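Local coordinates for protein putative modulator of DNA gyrase (Bacteroides thetaiotaomicron, PDB 1VPB) that is probably a metallopeptidase of the PmbA/TldD (U62) family, named a putative modulator of DNA gyrase, at residues A[127-136]-A[213-221]. Residues are numbered along the deposited sequence; the frame is centred on the assembly and turned at random.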
# COMPACT_ATOMS: atom_id res chain seq x y z
N LYS A 127 -18.50 4.12 24.43
CA LYS A 127 -19.65 4.11 23.52
C LYS A 127 -19.21 4.23 22.06
O LYS A 127 -19.71 5.07 21.31
CB LYS A 127 -20.63 5.25 23.86
CG LYS A 127 -21.25 5.02 25.23
CD LYS A 127 -22.32 6.02 25.57
CE LYS A 127 -22.87 5.73 26.94
NZ LYS A 127 -23.90 6.78 27.34
N LEU A 128 -18.21 3.43 21.69
CA LEU A 128 -17.64 3.58 20.36
C LEU A 128 -18.25 2.60 19.36
O LEU A 128 -17.85 2.58 18.17
CB LEU A 128 -16.13 3.36 20.41
CG LEU A 128 -15.39 4.24 21.44
CD1 LEU A 128 -13.95 3.76 21.57
CD2 LEU A 128 -15.44 5.62 21.06
N TYR A 129 -19.20 1.79 19.82
CA TYR A 129 -19.86 0.80 19.01
C TYR A 129 -21.37 1.10 18.89
O TYR A 129 -22.08 1.10 19.89
CB TYR A 129 -19.68 -0.61 19.61
CG TYR A 129 -20.19 -1.73 18.71
CD1 TYR A 129 -21.54 -2.03 18.60
CD2 TYR A 129 -19.31 -2.48 17.91
CE1 TYR A 129 -21.99 -3.02 17.75
CE2 TYR A 129 -19.78 -3.46 17.05
CZ TYR A 129 -21.11 -3.74 16.97
OH TYR A 129 -21.60 -4.74 16.10
N ASP A 130 -21.82 1.29 17.66
CA ASP A 130 -23.25 1.51 17.33
C ASP A 130 -23.99 0.19 17.36
O ASP A 130 -23.87 -0.68 16.49
CB ASP A 130 -23.29 2.18 15.97
CG ASP A 130 -24.68 2.47 15.49
OD1 ASP A 130 -25.63 2.27 16.31
OD2 ASP A 130 -24.88 2.89 14.34
N ALA A 131 -24.84 0.01 18.37
CA ALA A 131 -25.56 -1.24 18.53
C ALA A 131 -26.51 -1.57 17.35
O ALA A 131 -26.87 -2.74 17.17
CB ALA A 131 -26.38 -1.14 19.79
N LYS A 132 -26.91 -0.55 16.62
CA LYS A 132 -27.71 -0.72 15.39
C LYS A 132 -26.97 -1.40 14.23
O LYS A 132 -27.59 -1.85 13.26
CB LYS A 132 -28.25 0.60 14.95
CG LYS A 132 -29.14 1.28 16.02
CD LYS A 132 -29.74 2.64 15.61
CE LYS A 132 -30.68 3.25 16.70
NZ LYS A 132 -30.63 4.79 16.81
N PHE A 133 -25.66 -1.51 14.32
CA PHE A 133 -24.88 -1.98 13.18
C PHE A 133 -25.46 -3.25 12.55
O PHE A 133 -25.67 -3.29 11.36
CB PHE A 133 -23.43 -2.21 13.62
CG PHE A 133 -22.52 -2.65 12.49
CD1 PHE A 133 -21.91 -1.70 11.70
CD2 PHE A 133 -22.27 -3.97 12.26
CE1 PHE A 133 -21.07 -2.09 10.65
CE2 PHE A 133 -21.45 -4.38 11.18
CZ PHE A 133 -20.85 -3.41 10.40
N ALA A 134 -25.71 -4.29 13.34
CA ALA A 134 -26.05 -5.58 12.76
C ALA A 134 -27.44 -5.55 12.15
O ALA A 134 -27.72 -6.32 11.23
CB ALA A 134 -25.96 -6.69 13.76
N SER A 135 -28.28 -4.63 12.58
CA SER A 135 -29.63 -4.59 12.09
C SER A 135 -29.82 -3.78 10.79
O SER A 135 -30.93 -3.74 10.26
CB SER A 135 -30.54 -3.94 13.16
OG SER A 135 -30.31 -2.53 13.21
N LEU A 136 -28.78 -3.09 10.30
CA LEU A 136 -28.94 -2.11 9.21
C LEU A 136 -29.19 -2.84 7.93
O LEU A 136 -28.74 -3.99 7.79
CB LEU A 136 -27.68 -1.25 9.03
CG LEU A 136 -27.39 -0.40 10.26
CD1 LEU A 136 -26.08 0.33 10.05
CD2 LEU A 136 -28.54 0.56 10.46
N SER A 213 -17.75 10.93 7.93
CA SER A 213 -17.73 9.68 8.70
C SER A 213 -18.27 9.84 10.11
O SER A 213 -18.40 10.96 10.63
CB SER A 213 -16.32 9.05 8.67
OG SER A 213 -15.39 9.85 9.36
N SER A 214 -18.62 8.73 10.72
CA SER A 214 -19.11 8.71 12.09
C SER A 214 -19.00 7.30 12.66
O SER A 214 -19.00 6.33 11.91
CB SER A 214 -20.59 9.11 12.14
OG SER A 214 -21.05 9.19 13.49
N LEU A 215 -19.01 7.20 13.99
CA LEU A 215 -19.04 5.94 14.66
C LEU A 215 -20.49 5.39 14.63
O LEU A 215 -20.71 4.20 14.86
CB LEU A 215 -18.57 6.13 16.09
CG LEU A 215 -17.14 6.62 16.31
CD1 LEU A 215 -16.83 6.60 17.80
CD2 LEU A 215 -16.18 5.71 15.63
N TYR A 216 -21.50 6.28 14.44
CA TYR A 216 -22.93 5.92 14.47
C TYR A 216 -23.67 6.27 13.16
O TYR A 216 -23.51 7.35 12.65
CB TYR A 216 -23.63 6.72 15.59
CG TYR A 216 -23.26 6.24 16.97
CD1 TYR A 216 -22.04 6.54 17.53
CD2 TYR A 216 -24.06 5.36 17.63
CE1 TYR A 216 -21.69 6.05 18.79
CE2 TYR A 216 -23.73 4.88 18.90
CZ TYR A 216 -22.53 5.19 19.44
OH TYR A 216 -22.21 4.70 20.70
N MET A 217 -24.43 5.33 12.63
CA MET A 217 -25.18 5.54 11.36
C MET A 217 -26.09 6.72 11.51
O MET A 217 -26.20 7.58 10.60
CB MET A 217 -25.95 4.29 10.97
CG MET A 217 -26.81 4.48 9.71
SD MET A 217 -25.84 4.92 8.25
CE MET A 217 -25.62 3.29 7.68
N ASN A 218 -26.73 6.81 12.68
CA ASN A 218 -27.66 7.89 12.92
C ASN A 218 -27.01 9.28 12.88
O ASN A 218 -27.65 10.24 12.48
CB ASN A 218 -28.36 7.70 14.27
CG ASN A 218 -29.54 8.62 14.44
OD1 ASN A 218 -29.50 9.52 15.28
ND2 ASN A 218 -30.57 8.44 13.63
N ASP A 219 -25.75 9.37 13.27
CA ASP A 219 -25.01 10.60 13.29
C ASP A 219 -24.27 10.94 12.00
O ASP A 219 -23.81 12.07 11.83
CB ASP A 219 -24.01 10.62 14.45
CG ASP A 219 -24.65 10.37 15.80
OD1 ASP A 219 -25.87 10.63 15.97
OD2 ASP A 219 -24.01 9.93 16.77
N LEU A 220 -24.13 9.99 11.10
CA LEU A 220 -23.39 10.29 9.87
C LEU A 220 -24.14 11.33 9.06
O LEU A 220 -25.34 11.20 8.81
CB LEU A 220 -23.28 9.01 9.05
CG LEU A 220 -22.63 9.02 7.66
CD1 LEU A 220 -21.14 9.32 7.76
CD2 LEU A 220 -22.89 7.66 6.96
N ILE A 221 -23.40 12.35 8.64
CA ILE A 221 -23.90 13.32 7.70
C ILE A 221 -23.96 12.68 6.32
O ILE A 221 -22.95 12.21 5.81
CB ILE A 221 -23.01 14.55 7.67
CG1 ILE A 221 -23.06 15.30 9.01
CG2 ILE A 221 -23.48 15.49 6.57
CD1 ILE A 221 -21.86 16.16 9.22
O HOH W 1 -27.20 4.44 14.53
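Tyr216 crosses Asp130 obliquely on its way to the backbone of Lys127, where its hydroxyl OH donates to the carbonyl O at 2.6 Å. That oxygen lies at the edge of the ring and in its plane, while the hydroxyl stands well above the carbonyl plane instead of on a lone pair. The carboxylate of Asp130 meets the CD2 side of the ring, its plane 32° from that of the ring, with CG 3.6 Å from CD2 of Tyr216 and the backbone N of Asp130 over one ring face. With CG of Asp130 anti to the backbone N (chi1 180°), the carboxylate is carried to the backbone at Met217. There OD2 accepts from the N-H of Met217 at 3.0 Å in a nearly straight bond (167°), the donor sitting above the carboxylate plane, and a water donating to the same OD2 accepts from Asn218 N. OD1 turns back to its own loop and accepts from Lys132 N at 3.1 Å, again from above that plane, so the buried carboxylate ties both segments together. Two apolar contacts flank this polar centre: Leu128 and Leu215 lie side by side, CD2 to CD1 3.7 Å, and at the other end CD1 of Leu136 meets CE of the bent Met217 side chain at 3.8 Å. A phenylalanine in place of Tyr216 would probably keep much of the packing on Asp130 but leave the Lys127 carbonyl without its hydroxyl mate. Thr188 of strand 181-198 joins the two segments, its OG1 bonded to both Asp130 N and Leu215 O. Asp130 opens a type I beta turn (130-133) and its OD1 bond to Lys132 N makes an Asx turn; together they pin the loop before helix 138-150 to the chain leaving strand 207-214, outermost within this chain in the six-stranded antiparallel sheet.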